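Local atomic coordinates of copper-transporting ATPase (Sulfolobus solfataricus, PDB entry 2YJ3), a protein that probably couples ATP hydrolysis to the transport of metal cations across the cell membrane, this chain being the catalytic part of a type IB P-type ATPase. Residues I45-I50 against N132-P137; A59-A64 against V83-V88; S104-E109 against Y122-P127. The protein carries 1 engineered substitution. One frame throughout, in Å; residues are numbered along the deposited sequence.

Contact 1 (I45-I50 against N132-P137)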
ATOM      1  N   ILE A  45       1.442   9.880   3.970  1.00 37.65           N
ATOM      2  CA  ILE A  45       1.727  11.272   4.289  1.00 39.83           C
ATOM      3  C   ILE A  45       2.875  11.393   5.287  1.00 40.34           C
ATOM      4  O   ILE A  45       3.162  10.479   6.054  1.00 42.04           O
ATOM      5  CB  ILE A  45       0.505  12.035   4.864  1.00 42.01           C
ATOM      6  CG1 ILE A  45      -0.025  11.359   6.129  1.00 39.57           C
ATOM      7  CG2 ILE A  45      -0.607  12.156   3.812  1.00 51.49           C
ATOM      8  CD1 ILE A  45      -1.276  12.039   6.715  1.00 38.44           C
ATOM      9  N   VAL A  46       3.521  12.546   5.252  1.00 35.71           N
ATOM     10  CA  VAL A  46       4.493  12.927   6.242  1.00 34.56           C
ATOM     11  C   VAL A  46       3.733  13.286   7.513  1.00 39.31           C
ATOM     12  O   VAL A  46       2.924  14.215   7.512  1.00 37.82           O
ATOM     13  CB  VAL A  46       5.263  14.141   5.736  1.00 31.57           C
ATOM     14  CG1 VAL A  46       6.037  14.790   6.868  1.00 29.74           C
ATOM     15  CG2 VAL A  46       6.171  13.736   4.547  1.00 25.99           C
ATOM     16  N   THR A  47       3.955  12.530   8.583  1.00 43.12           N
ATOM     17  CA  THR A  47       3.344  12.841   9.877  1.00 45.90           C
ATOM     18  C   THR A  47       4.265  13.693  10.752  1.00 45.28           C
ATOM     19  O   THR A  47       3.819  14.306  11.728  1.00 43.04           O
ATOM     20  CB  THR A  47       2.926  11.574  10.643  1.00 51.12           C
ATOM     21  OG1 THR A  47       3.994  10.622  10.614  1.00 57.11           O
ATOM     22  CG2 THR A  47       1.689  10.952  10.003  1.00 48.72           C
ATOM     23  N   GLN A  48       5.548  13.739  10.405  1.00 36.15           N
ATOM     24  CA  GLN A  48       6.467  14.672  11.070  1.00 38.11           C
ATOM     25  C   GLN A  48       7.822  14.794  10.372  1.00 30.72           C
ATOM     26  O   GLN A  48       8.346  13.834   9.832  1.00 34.56           O
ATOM     27  CB  GLN A  48       6.661  14.307  12.544  1.00 41.48           C
ATOM     28  CG  GLN A  48       7.938  13.548  12.838  1.00 52.10           C
ATOM     29  CD  GLN A  48       8.284  13.562  14.322  1.00 58.80           C
ATOM     30  OE1 GLN A  48       8.198  14.603  14.986  1.00 54.46           O
ATOM     31  NE2 GLN A  48       8.681  12.407  14.847  1.00 59.66           N
ATOM     32  N   PHE A  49       8.361  16.001  10.371  1.00 25.60           N
ATOM     33  CA  PHE A  49       9.670  16.252   9.835  1.00 28.06           C
ATOM     34  C   PHE A  49      10.515  16.888  10.930  1.00 30.24           C
ATOM     35  O   PHE A  49      10.117  17.891  11.517  1.00 28.17           O
ATOM     36  CB  PHE A  49       9.590  17.206   8.651  1.00 26.40           C
ATOM     37  CG  PHE A  49      10.930  17.670   8.170  1.00 24.70           C
ATOM     38  CD1 PHE A  49      11.769  16.794   7.505  1.00 23.19           C
ATOM     39  CD2 PHE A  49      11.357  18.974   8.409  1.00 25.41           C
ATOM     40  CE1 PHE A  49      13.032  17.205   7.071  1.00 26.70           C
ATOM     41  CE2 PHE A  49      12.607  19.398   7.996  1.00 24.83           C
ATOM     42  CZ  PHE A  49      13.449  18.509   7.319  1.00 30.22           C
ATOM     43  N   ILE A  50      11.683  16.309  11.180  1.00 28.12           N
ATOM     44  CA  ILE A  50      12.653  16.885  12.093  1.00 27.28           C
ATOM     45  C   ILE A  50      13.904  17.327  11.340  1.00 24.71           C
ATOM     46  O   ILE A  50      14.547  16.534  10.673  1.00 27.36           O
ATOM     47  CB  ILE A  50      13.008  15.894  13.222  1.00 30.19           C
ATOM     48  CG1 ILE A  50      11.766  15.614  14.067  1.00 32.11           C
ATOM     49  CG2 ILE A  50      14.075  16.488  14.127  1.00 30.98           C
ATOM     50  CD1 ILE A  50      11.948  14.571  15.128  1.00 37.24           C
ATOM     51  N   ASN A 132       8.879  11.029   9.723  1.00 26.47           N
ATOM     52  CA  ASN A 132       7.951   9.946  10.001  1.00 36.74           C
ATOM     53  C   ASN A 132       6.899  10.024   8.897  1.00 40.11           C
ATOM     54  O   ASN A 132       6.382  11.096   8.642  1.00 34.00           O
ATOM     55  CB  ASN A 132       7.280  10.151  11.362  1.00 46.87           C
ATOM     56  CG  ASN A 132       7.890   9.298  12.461  1.00 63.46           C
ATOM     57  OD1 ASN A 132       9.058   9.459  12.827  1.00 70.54           O
ATOM     58  ND2 ASN A 132       7.089   8.390  13.007  1.00 67.62           N
ATOM     59  N   ILE A 133       6.608   8.917   8.221  1.00 41.55           N
ATOM     60  CA  ILE A 133       5.526   8.889   7.241  1.00 46.53           C
ATOM     61  C   ILE A 133       4.551   7.774   7.599  1.00 50.48           C
ATOM     62  O   ILE A 133       4.956   6.720   8.079  1.00 51.74           O
ATOM     63  CB  ILE A 133       6.023   8.677   5.789  1.00 43.50           C
ATOM     64  CG1 ILE A 133       6.296   7.202   5.515  1.00 56.44           C
ATOM     65  CG2 ILE A 133       7.238   9.533   5.488  1.00 38.98           C
ATOM     66  CD1 ILE A 133       5.073   6.426   5.046  1.00 61.28           C
ATOM     67  N   SER A 134       3.265   7.999   7.361  1.00 44.43           N
ATOM     68  CA  SER A 134       2.277   6.974   7.658  1.00 48.53           C
ATOM     69  C   SER A 134       1.228   6.834   6.557  1.00 43.99           C
ATOM     70  O   SER A 134       0.994   7.765   5.777  1.00 37.30           O
ATOM     71  CB  SER A 134       1.605   7.255   9.002  1.00 57.95           C
ATOM     72  OG  SER A 134       0.750   8.373   8.901  1.00 66.60           O
ATOM     73  N   ASP A 135       0.623   5.652   6.488  1.00 46.99           N
ATOM     74  CA  ASP A 135      -0.494   5.409   5.589  1.00 41.74           C
ATOM     75  C   ASP A 135      -1.734   6.114   6.130  1.00 46.66           C
ATOM     76  O   ASP A 135      -1.876   6.304   7.339  1.00 46.70           O
ATOM     77  CB  ASP A 135      -0.750   3.903   5.438  1.00 43.56           C
ATOM     78  CG  ASP A 135       0.266   3.218   4.498  1.00 52.91           C
ATOM     79  OD1 ASP A 135       0.787   3.892   3.580  1.00 55.66           O
ATOM     80  OD2 ASP A 135       0.540   2.005   4.674  1.00 51.76           O
ATOM     81  N   VAL A 136      -2.619   6.515   5.225  1.00 47.07           N
ATOM     82  CA  VAL A 136      -3.882   7.144   5.590  1.00 46.67           C
ATOM     83  C   VAL A 136      -5.016   6.152   5.347  1.00 43.82           C
ATOM     84  O   VAL A 136      -5.200   5.674   4.234  1.00 45.41           O
ATOM     85  CB  VAL A 136      -4.138   8.410   4.749  1.00 51.65           C
ATOM     86  CG1 VAL A 136      -5.546   8.956   5.003  1.00 48.27           C
ATOM     87  CG2 VAL A 136      -3.083   9.461   5.047  1.00 54.96           C
ATOM     88  N   PRO A 137      -5.774   5.825   6.399  1.00 45.15           N
ATOM     89  CA  PRO A 137      -6.869   4.862   6.226  1.00 44.57           C
ATOM     90  C   PRO A 137      -7.959   5.363   5.274  1.00 41.13           C
ATOM     91  O   PRO A 137      -8.202   6.567   5.186  1.00 39.68           O
ATOM     92  CB  PRO A 137      -7.427   4.689   7.646  1.00 50.51           C
ATOM     93  CG  PRO A 137      -6.878   5.849   8.439  1.00 54.79           C
ATOM     94  CD  PRO A 137      -5.580   6.229   7.803  1.00 47.70           C
TER

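Contact 2 (A59-A64 against V83-V88)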
ATOM      1  N   ALA A  59      16.045  17.236   0.502  1.00 25.33           N
ATOM      2  CA  ALA A  59      15.389  15.938   0.409  1.00 27.60           C
ATOM      3  C   ALA A  59      14.295  15.931  -0.675  1.00 29.41           C
ATOM      4  O   ALA A  59      14.211  15.014  -1.468  1.00 30.58           O
ATOM      5  CB  ALA A  59      14.790  15.572   1.748  1.00 23.03           C
ATOM      6  N   ALA A  60      13.445  16.951  -0.680  1.00 29.71           N
ATOM      7  CA  ALA A  60      12.341  17.033  -1.632  1.00 25.88           C
ATOM      8  C   ALA A  60      12.859  17.153  -3.053  1.00 24.70           C
ATOM      9  O   ALA A  60      12.287  16.582  -3.999  1.00 31.60           O
ATOM     10  CB  ALA A  60      11.435  18.246  -1.289  1.00 26.47           C
ATOM     11  N   SER A  61      13.940  17.914  -3.207  1.00 31.38           N
ATOM     12  CA  SER A  61      14.547  18.117  -4.512  1.00 38.57           C
ATOM     13  C   SER A  61      15.043  16.789  -5.082  1.00 43.01           C
ATOM     14  O   SER A  61      14.894  16.532  -6.268  1.00 37.33           O
ATOM     15  CB  SER A  61      15.687  19.142  -4.440  1.00 37.09           C
ATOM     16  OG  SER A  61      15.216  20.424  -4.062  1.00 33.15           O
ATOM     17  N   VAL A  62      15.630  15.935  -4.248  1.00 36.56           N
ATOM     18  CA  VAL A  62      16.038  14.626  -4.748  1.00 40.41           C
ATOM     19  C   VAL A  62      14.819  13.713  -4.946  1.00 35.34           C
ATOM     20  O   VAL A  62      14.716  12.998  -5.942  1.00 31.75           O
ATOM     21  CB  VAL A  62      17.077  13.949  -3.827  1.00 40.77           C
ATOM     22  CG1 VAL A  62      17.401  12.561  -4.342  1.00 40.66           C
ATOM     23  CG2 VAL A  62      18.337  14.796  -3.752  1.00 36.87           C
ATOM     24  N   GLU A  63      13.892  13.739  -3.998  1.00 32.82           N
ATOM     25  CA  GLU A  63      12.717  12.876  -4.093  1.00 34.77           C
ATOM     26  C   GLU A  63      11.840  13.216  -5.303  1.00 34.39           C
ATOM     27  O   GLU A  63      11.048  12.381  -5.760  1.00 32.96           O
ATOM     28  CB  GLU A  63      11.900  12.941  -2.798  1.00 31.10           C
ATOM     29  CG  GLU A  63      12.553  12.263  -1.619  1.00 39.23           C
ATOM     30  CD  GLU A  63      12.497  10.741  -1.701  1.00 43.47           C
ATOM     31  OE1 GLU A  63      12.484  10.191  -2.819  1.00 43.74           O
ATOM     32  OE2 GLU A  63      12.457  10.091  -0.638  1.00 44.52           O
ATOM     33  N   ALA A  64      11.981  14.434  -5.826  1.00 29.00           N
ATOM     34  CA  ALA A  64      11.166  14.856  -6.969  1.00 32.11           C
ATOM     35  C   ALA A  64      11.480  14.089  -8.243  1.00 30.77           C
ATOM     36  O   ALA A  64      10.793  14.235  -9.250  1.00 39.03           O
ATOM     37  CB  ALA A  64      11.301  16.365  -7.211  1.00 33.76           C
ATOM     38  N   VAL A  83       8.721  25.443   0.252  1.00 36.48           N
ATOM     39  CA  VAL A  83      10.063  25.388  -0.304  1.00 35.66           C
ATOM     40  C   VAL A  83       9.994  25.020  -1.782  1.00 39.10           C
ATOM     41  O   VAL A  83       9.057  24.347  -2.213  1.00 32.43           O
ATOM     42  CB  VAL A  83      10.965  24.414   0.484  1.00 37.32           C
ATOM     43  CG1 VAL A  83      11.029  24.838   1.945  1.00 38.76           C
ATOM     44  CG2 VAL A  83      10.441  22.997   0.378  1.00 38.07           C
ATOM     45  N   LYS A  84      10.968  25.481  -2.561  1.00 43.94           N
ATOM     46  CA  LYS A  84      10.977  25.190  -3.993  1.00 47.59           C
ATOM     47  C   LYS A  84      11.970  24.093  -4.341  1.00 41.67           C
ATOM     48  O   LYS A  84      12.964  23.897  -3.653  1.00 37.97           O
ATOM     49  CB  LYS A  84      11.250  26.445  -4.830  1.00 49.77           C
ATOM     50  CG  LYS A  84      12.572  27.121  -4.544  1.00 52.72           C
ATOM     51  CD  LYS A  84      12.868  28.238  -5.550  1.00 54.16           C
ATOM     52  CE  LYS A  84      14.236  28.868  -5.275  1.00 54.30           C
ATOM     53  NZ  LYS A  84      14.506  30.089  -6.088  1.00 56.70           N
ATOM     54  N   ILE A  85      11.670  23.372  -5.410  1.00 45.26           N
ATOM     55  CA  ILE A  85      12.520  22.298  -5.895  1.00 48.41           C
ATOM     56  C   ILE A  85      13.814  22.837  -6.499  1.00 53.68           C
ATOM     57  O   ILE A  85      13.796  23.760  -7.316  1.00 58.91           O
ATOM     58  CB  ILE A  85      11.788  21.449  -6.946  1.00 42.09           C
ATOM     59  CG1 ILE A  85      10.572  20.772  -6.323  1.00 39.72           C
ATOM     60  CG2 ILE A  85      12.718  20.388  -7.508  1.00 42.37           C
ATOM     61  CD1 ILE A  85      10.923  19.815  -5.206  1.00 36.62           C
ATOM     62  N   LEU A  86      14.930  22.237  -6.103  1.00 48.89           N
ATOM     63  CA  LEU A  86      16.258  22.666  -6.546  1.00 44.47           C
ATOM     64  C   LEU A  86      16.811  21.754  -7.650  1.00 44.31           C
ATOM     65  O   LEU A  86      16.395  20.601  -7.787  1.00 45.98           O
ATOM     66  CB  LEU A  86      17.212  22.695  -5.348  1.00 40.14           C
ATOM     67  CG  LEU A  86      17.247  23.938  -4.449  1.00 44.13           C
ATOM     68  CD1 LEU A  86      16.125  24.918  -4.775  1.00 49.99           C
ATOM     69  CD2 LEU A  86      17.238  23.561  -2.959  1.00 38.19           C
ATOM     70  N   GLU A  87      17.747  22.261  -8.443  1.00 50.31           N
ATOM     71  CA  GLU A  87      18.360  21.418  -9.474  1.00 55.27           C
ATOM     72  C   GLU A  87      19.250  20.319  -8.885  1.00 47.92           C
ATOM     73  O   GLU A  87      20.196  20.595  -8.156  1.00 50.19           O
ATOM     74  CB  GLU A  87      19.148  22.258 -10.486  1.00 60.36           C
ATOM     75  N   VAL A  88      18.940  19.071  -9.226  1.00 51.04           N
ATOM     76  CA  VAL A  88      19.737  17.911  -8.825  1.00 43.22           C
ATOM     77  C   VAL A  88      20.537  17.341  -9.998  1.00 43.63           C
ATOM     78  O   VAL A  88      20.051  17.309 -11.126  1.00 47.03           O
ATOM     79  CB  VAL A  88      18.841  16.770  -8.307  1.00 42.25           C
ATOM     80  CG1 VAL A  88      19.697  15.519  -7.917  1.00 36.95           C
ATOM     81  CG2 VAL A  88      17.974  17.250  -7.148  1.00 40.30           C
TER

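Contact 3 (S104-E109 against Y122-P127)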
ATOM      1  N   SER A 104      24.174  21.779  -5.012  1.00 41.50           N
ATOM      2  CA  SER A 104      25.124  22.764  -4.499  1.00 48.61           C
ATOM      3  C   SER A 104      26.415  22.133  -3.979  1.00 51.90           C
ATOM      4  O   SER A 104      26.829  22.393  -2.846  1.00 51.72           O
ATOM      5  CB  SER A 104      24.477  23.628  -3.411  1.00 52.26           C
ATOM      6  OG  SER A 104      23.583  24.581  -3.978  1.00 53.22           O
ATOM      7  N   ASP A 105      27.038  21.308  -4.817  1.00 55.42           N
ATOM      8  CA  ASP A 105      28.305  20.636  -4.487  1.00 63.67           C
ATOM      9  C   ASP A 105      28.196  19.639  -3.339  1.00 52.81           C
ATOM     10  O   ASP A 105      29.204  19.090  -2.905  1.00 50.23           O
ATOM     11  CB  ASP A 105      29.403  21.651  -4.149  1.00 73.72           C
ATOM     12  CG  ASP A 105      29.731  22.571  -5.307  1.00 85.96           C
ATOM     13  OD1 ASP A 105      29.583  22.151  -6.480  1.00 86.61           O
ATOM     14  OD2 ASP A 105      30.146  23.719  -5.035  1.00 92.22           O
ATOM     15  N   LYS A 106      26.984  19.434  -2.834  1.00 48.02           N
ATOM     16  CA  LYS A 106      26.749  18.536  -1.703  1.00 47.74           C
ATOM     17  C   LYS A 106      26.031  17.253  -2.126  1.00 45.59           C
ATOM     18  O   LYS A 106      25.123  17.279  -2.965  1.00 49.56           O
ATOM     19  CB  LYS A 106      25.933  19.250  -0.614  1.00 48.48           C
ATOM     20  CG  LYS A 106      26.769  19.962   0.445  1.00 55.69           C
ATOM     21  CD  LYS A 106      26.515  21.460   0.466  1.00 56.48           C
ATOM     22  CE  LYS A 106      25.027  21.771   0.522  1.00 58.56           C
ATOM     23  NZ  LYS A 106      24.686  22.700   1.648  1.00 59.90           N
ATOM     24  N   ILE A 107      26.407  16.138  -1.515  1.00 40.58           N
ATOM     25  CA  ILE A 107      25.761  14.869  -1.817  1.00 38.23           C
ATOM     26  C   ILE A 107      24.614  14.601  -0.853  1.00 34.42           C
ATOM     27  O   ILE A 107      24.808  14.500   0.358  1.00 31.35           O
ATOM     28  CB  ILE A 107      26.755  13.690  -1.755  1.00 40.19           C
ATOM     29  CG1 ILE A 107      27.880  13.879  -2.775  1.00 41.83           C
ATOM     30  CG2 ILE A 107      26.039  12.365  -2.003  1.00 42.13           C
ATOM     31  CD1 ILE A 107      27.399  14.056  -4.203  1.00 41.53           C
ATOM     32  N   ILE A 108      23.419  14.459  -1.401  1.00 29.60           N
ATOM     33  CA  ILE A 108      22.239  14.233  -0.578  1.00 28.04           C
ATOM     34  C   ILE A 108      21.669  12.845  -0.792  1.00 29.77           C
ATOM     35  O   ILE A 108      21.523  12.397  -1.922  1.00 31.30           O
ATOM     36  CB  ILE A 108      21.127  15.278  -0.850  1.00 37.08           C
ATOM     37  CG1 ILE A 108      21.486  16.623  -0.211  1.00 41.54           C
ATOM     38  CG2 ILE A 108      19.814  14.818  -0.222  1.00 34.07           C
ATOM     39  CD1 ILE A 108      22.387  17.465  -1.038  1.00 48.59           C
ATOM     40  N   GLU A 109      21.351  12.168   0.301  1.00 30.51           N
ATOM     41  CA  GLU A 109      20.747  10.844   0.257  1.00 30.41           C
ATOM     42  C   GLU A 109      19.514  10.819   1.116  1.00 34.35           C
ATOM     43  O   GLU A 109      19.532  11.310   2.248  1.00 32.94           O
ATOM     44  CB  GLU A 109      21.702   9.800   0.829  1.00 32.26           C
ATOM     45  CG  GLU A 109      22.990   9.668   0.095  1.00 43.83           C
ATOM     46  CD  GLU A 109      23.860   8.576   0.704  1.00 56.92           C
ATOM     47  OE1 GLU A 109      24.577   8.862   1.696  1.00 57.54           O
ATOM     48  OE2 GLU A 109      23.795   7.432   0.202  1.00 56.97           O
ATOM     49  N   TYR A 122      20.635  12.362   4.588  1.00 24.63           N
ATOM     50  CA  TYR A 122      22.067  12.535   4.794  1.00 27.45           C
ATOM     51  C   TYR A 122      22.596  13.620   3.897  1.00 37.82           C
ATOM     52  O   TYR A 122      22.162  13.764   2.742  1.00 34.06           O
ATOM     53  CB  TYR A 122      22.819  11.252   4.477  1.00 25.01           C
ATOM     54  CG  TYR A 122      22.433  10.116   5.373  1.00 28.47           C
ATOM     55  CD1 TYR A 122      21.242   9.438   5.182  1.00 30.51           C
ATOM     56  CD2 TYR A 122      23.250   9.731   6.413  1.00 30.97           C
ATOM     57  CE1 TYR A 122      20.880   8.404   6.015  1.00 36.89           C
ATOM     58  CE2 TYR A 122      22.903   8.693   7.240  1.00 38.20           C
ATOM     59  CZ  TYR A 122      21.715   8.034   7.038  1.00 41.27           C
ATOM     60  OH  TYR A 122      21.357   6.998   7.861  1.00 44.77           O
ATOM     61  N   ILE A 123      23.535  14.385   4.428  1.00 29.48           N
ATOM     62  CA  ILE A 123      24.235  15.351   3.615  1.00 28.80           C
ATOM     63  C   ILE A 123      25.710  15.107   3.794  1.00 30.05           C
ATOM     64  O   ILE A 123      26.254  15.285   4.889  1.00 27.60           O
ATOM     65  CB  ILE A 123      23.923  16.797   3.991  1.00 31.95           C
ATOM     66  CG1 ILE A 123      22.446  17.138   3.707  1.00 29.34           C
ATOM     67  CG2 ILE A 123      24.846  17.729   3.209  1.00 34.14           C
ATOM     68  CD1 ILE A 123      21.987  18.448   4.384  1.00 29.99           C
ATOM     69  N   ASN A 124      26.344  14.680   2.705  1.00 31.97           N
ATOM     70  CA  ASN A 124      27.743  14.316   2.715  1.00 32.50           C
ATOM     71  C   ASN A 124      28.063  13.287   3.789  1.00 35.06           C
ATOM     72  O   ASN A 124      29.104  13.355   4.424  1.00 38.54           O
ATOM     73  CB  ASN A 124      28.608  15.565   2.861  1.00 36.77           C
ATOM     74  CG  ASN A 124      28.589  16.421   1.609  1.00 39.70           C
ATOM     75  OD1 ASN A 124      28.111  15.988   0.564  1.00 45.00           O
ATOM     76  ND2 ASN A 124      29.114  17.632   1.706  1.00 44.77           N
ATOM     77  N   GLY A 125      27.161  12.327   3.973  1.00 36.41           N
ATOM     78  CA  GLY A 125      27.433  11.180   4.819  1.00 36.25           C
ATOM     79  C   GLY A 125      26.848  11.289   6.221  1.00 40.11           C
ATOM     80  O   GLY A 125      26.795  10.306   6.967  1.00 40.81           O
ATOM     81  N   GLU A 126      26.405  12.487   6.578  1.00 31.00           N
ATOM     82  CA  GLU A 126      25.935  12.768   7.933  1.00 30.93           C
ATOM     83  C   GLU A 126      24.405  12.856   8.013  1.00 26.45           C
ATOM     84  O   GLU A 126      23.790  13.664   7.316  1.00 25.61           O
ATOM     85  CB  GLU A 126      26.544  14.086   8.413  1.00 35.52           C
ATOM     86  CG  GLU A 126      25.940  14.615   9.703  1.00 51.02           C
ATOM     87  CD  GLU A 126      26.541  15.945  10.145  1.00 58.25           C
ATOM     88  OE1 GLU A 126      26.736  16.825   9.268  1.00 51.64           O
ATOM     89  OE2 GLU A 126      26.809  16.107  11.367  1.00 61.11           O
ATOM     90  N   PRO A 127      23.789  12.032   8.878  1.00 24.78           N
ATOM     91  CA  PRO A 127      22.341  12.096   9.091  1.00 27.13           C
ATOM     92  C   PRO A 127      21.946  13.406   9.764  1.00 30.46           C
ATOM     93  O   PRO A 127      22.320  13.619  10.913  1.00 32.18           O
ATOM     94  CB  PRO A 127      22.071  10.911  10.016  1.00 27.97           C
ATOM     95  CG  PRO A 127      23.365  10.669  10.730  1.00 33.46           C
ATOM     96  CD  PRO A 127      24.447  11.039   9.751  1.00 33.29           C
TER
HETATM   97  O   HOH W   1      24.952  11.966   1.704  1.00 36.07           O

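Contact 1 (I45-I50 against N132-P137)
Strand residues I45 to Q48 run antiparallel to N132-S134, their short axes at 150° to each other, and a classic beta bulge interrupts the pairing where T47 and Q48 both face N132. The pair lies in the antiparallel sheet of the inserted nucleotide-binding domain, at the end where both chains lead to the HAD-like core, consistent with the hinge between these domains in P-type ATPases. I45 and S134 form a hydrogen-bonded pair, I45 N reaching S134 O at 2.8 Å in the carbonyl plane and S134 N returning a bond to I45 O. At the bulge N132 O is gripped from one face of its plane by two amides, T47 N at 2.8 Å and the longer Q48 N at 3.3 Å. T47 adds a weak third bond, OG1 to N132 O at 3.1 Å, because a chi1 of 47° sets the hydroxyl between its own backbone N and carbonyl carbon. N132 N closes the pattern by donating to Q48 O.

V46 and I133 share the face turned to helix 69-81, where Y77 and I70 receive them; their CG2 methyls are 4.4 Å apart. On the other face, the I45 side chain crosses that of V136 at about a right angle, CD1 resting 3.6 Å from V136 CG2, with CG1 and CG2 touching the same methyl. An alanine in place of I45 would probably leave V136 CG2 without its three carbon neighbours and open a gap beside the end of the strand pair. Just beyond S134, D135 turns away to a salt bridge with K35 and a hydrogen bond with T36. Farther along the strands, Q48 and N132 lie side by side and point the same way, NE2 3.6 Å from OD1 and the two amide planes 73° apart.

Contact 2 (A59-A64 against V83-V88)
In the nucleotide-binding domain, S61 on helix 53-63 meets L86 in the loop that leads from helix 69-81 to strand 91-94. L86 N donates to S61 OG over 2.7 Å, the one hydrogen bond between the segments. The same hydroxyl bonds to A57 O one turn back along its helix, which its chi1 of -64°, placing OG beside the backbone N, allows. It can give its proton to that carbonyl while accepting from the loop amide, so a buried oxygen is satisfied twice and ties the loop to the helix. L86 CB lies 3.3 Å from the same S61 OG.

Apolar contacts lie around this bond. V88 CG2 sits 3.3 Å from S61 O and also reaches V62 CG2, at 4.2 Å. I85 bends its CD1 over the backbone of the helix, 3.7 Å from A60 O, and touches A64 CB. E63, which binds ATP and AMP, turns its carboxylate away from the loop. V62 and V88 continue onto strand 98-103, at V99 and I103. The helical hairpin of 53-63 and 69-81 packs on an antiparallel sheet, as in the nucleotide-binding domain of type IB P-type ATPases.

Contact 3 (S104-E109 against Y122-P127)
N124 grips I107 with both backbone and side chain. N124 N donates to I107 O at 2.8 Å and 176°, while I107 N gives its hydrogen to N124 OD1 at 2.7 Å. The side-chain carbonyl thus takes the place of a backbone carbonyl in a regular antiparallel pair; a chi1 of -71° sets N124 CG beside its own backbone N. Two strand positions on, E109 and Y122 form a full hydrogen-bonded pair, with Y122 N to E109 O at 2.8 Å and E109 N to Y122 O at 3.0 Å. A water adds a link: it donates to I107 O at 2.9 Å and to E109 OE1, and accepts from G125 N.

N124 and G125 are the central residues of a type I' turn from I123 to E126 that joins strand 119-123 to strand 126-134, and at the backbone angles of G125 a beta carbon would collide with the carbonyl O of N124, reason enough for glycine.

Between the two bonded positions I108 and I123 lie side by side, CG1 to CG1 at 4.1 Å, on the face covered by Y58 of helix 53-63. K106 CG lies 3.5 Å from N124 ND2, the side chains crossing at about a right angle, and also touches I123 CG2; K106 NZ bonds to Y58 OH. On the other face, the E109 and Y122 side chains cross obliquely, Y122 CB near E109 CB and OE1, carboxylate and ring planes 55° apart, and E109 O lies in plane at the ring edge. K111 makes a cation-pi contact with this ring and a long, weak ion pair with E109 OE2.

Apolar side chains thus seal the sheet against the helix, while backbone and N124 amide bonds between the strands, and a water held by the E109 carboxylate, tie the turn to strand 106-111.

How the contacts relate
Contacts 1 and 3 belong to one antiparallel sheet and share strand 126-134, with centres 23 Å apart: contact 1 joins its edge strand 45-50 at the end next to the hydrolase core, contact 3 its far turn. Contact 2 lies on the helical layer over that sheet, 19 Å from contact 1 between centres, and touches contact 3 where V62 CG2 meets I108 CG2 at 3.8 Å. Along the chain, contact 1 encloses both others. E63 of contact 2 belongs to the ATP and AMP site, no nucleotide being bound here, and lies about 8 Å from I108 of contact 3, side chain to side chain. The V46 side chain of contact 1 is about 4 Å from a bound magnesium ion.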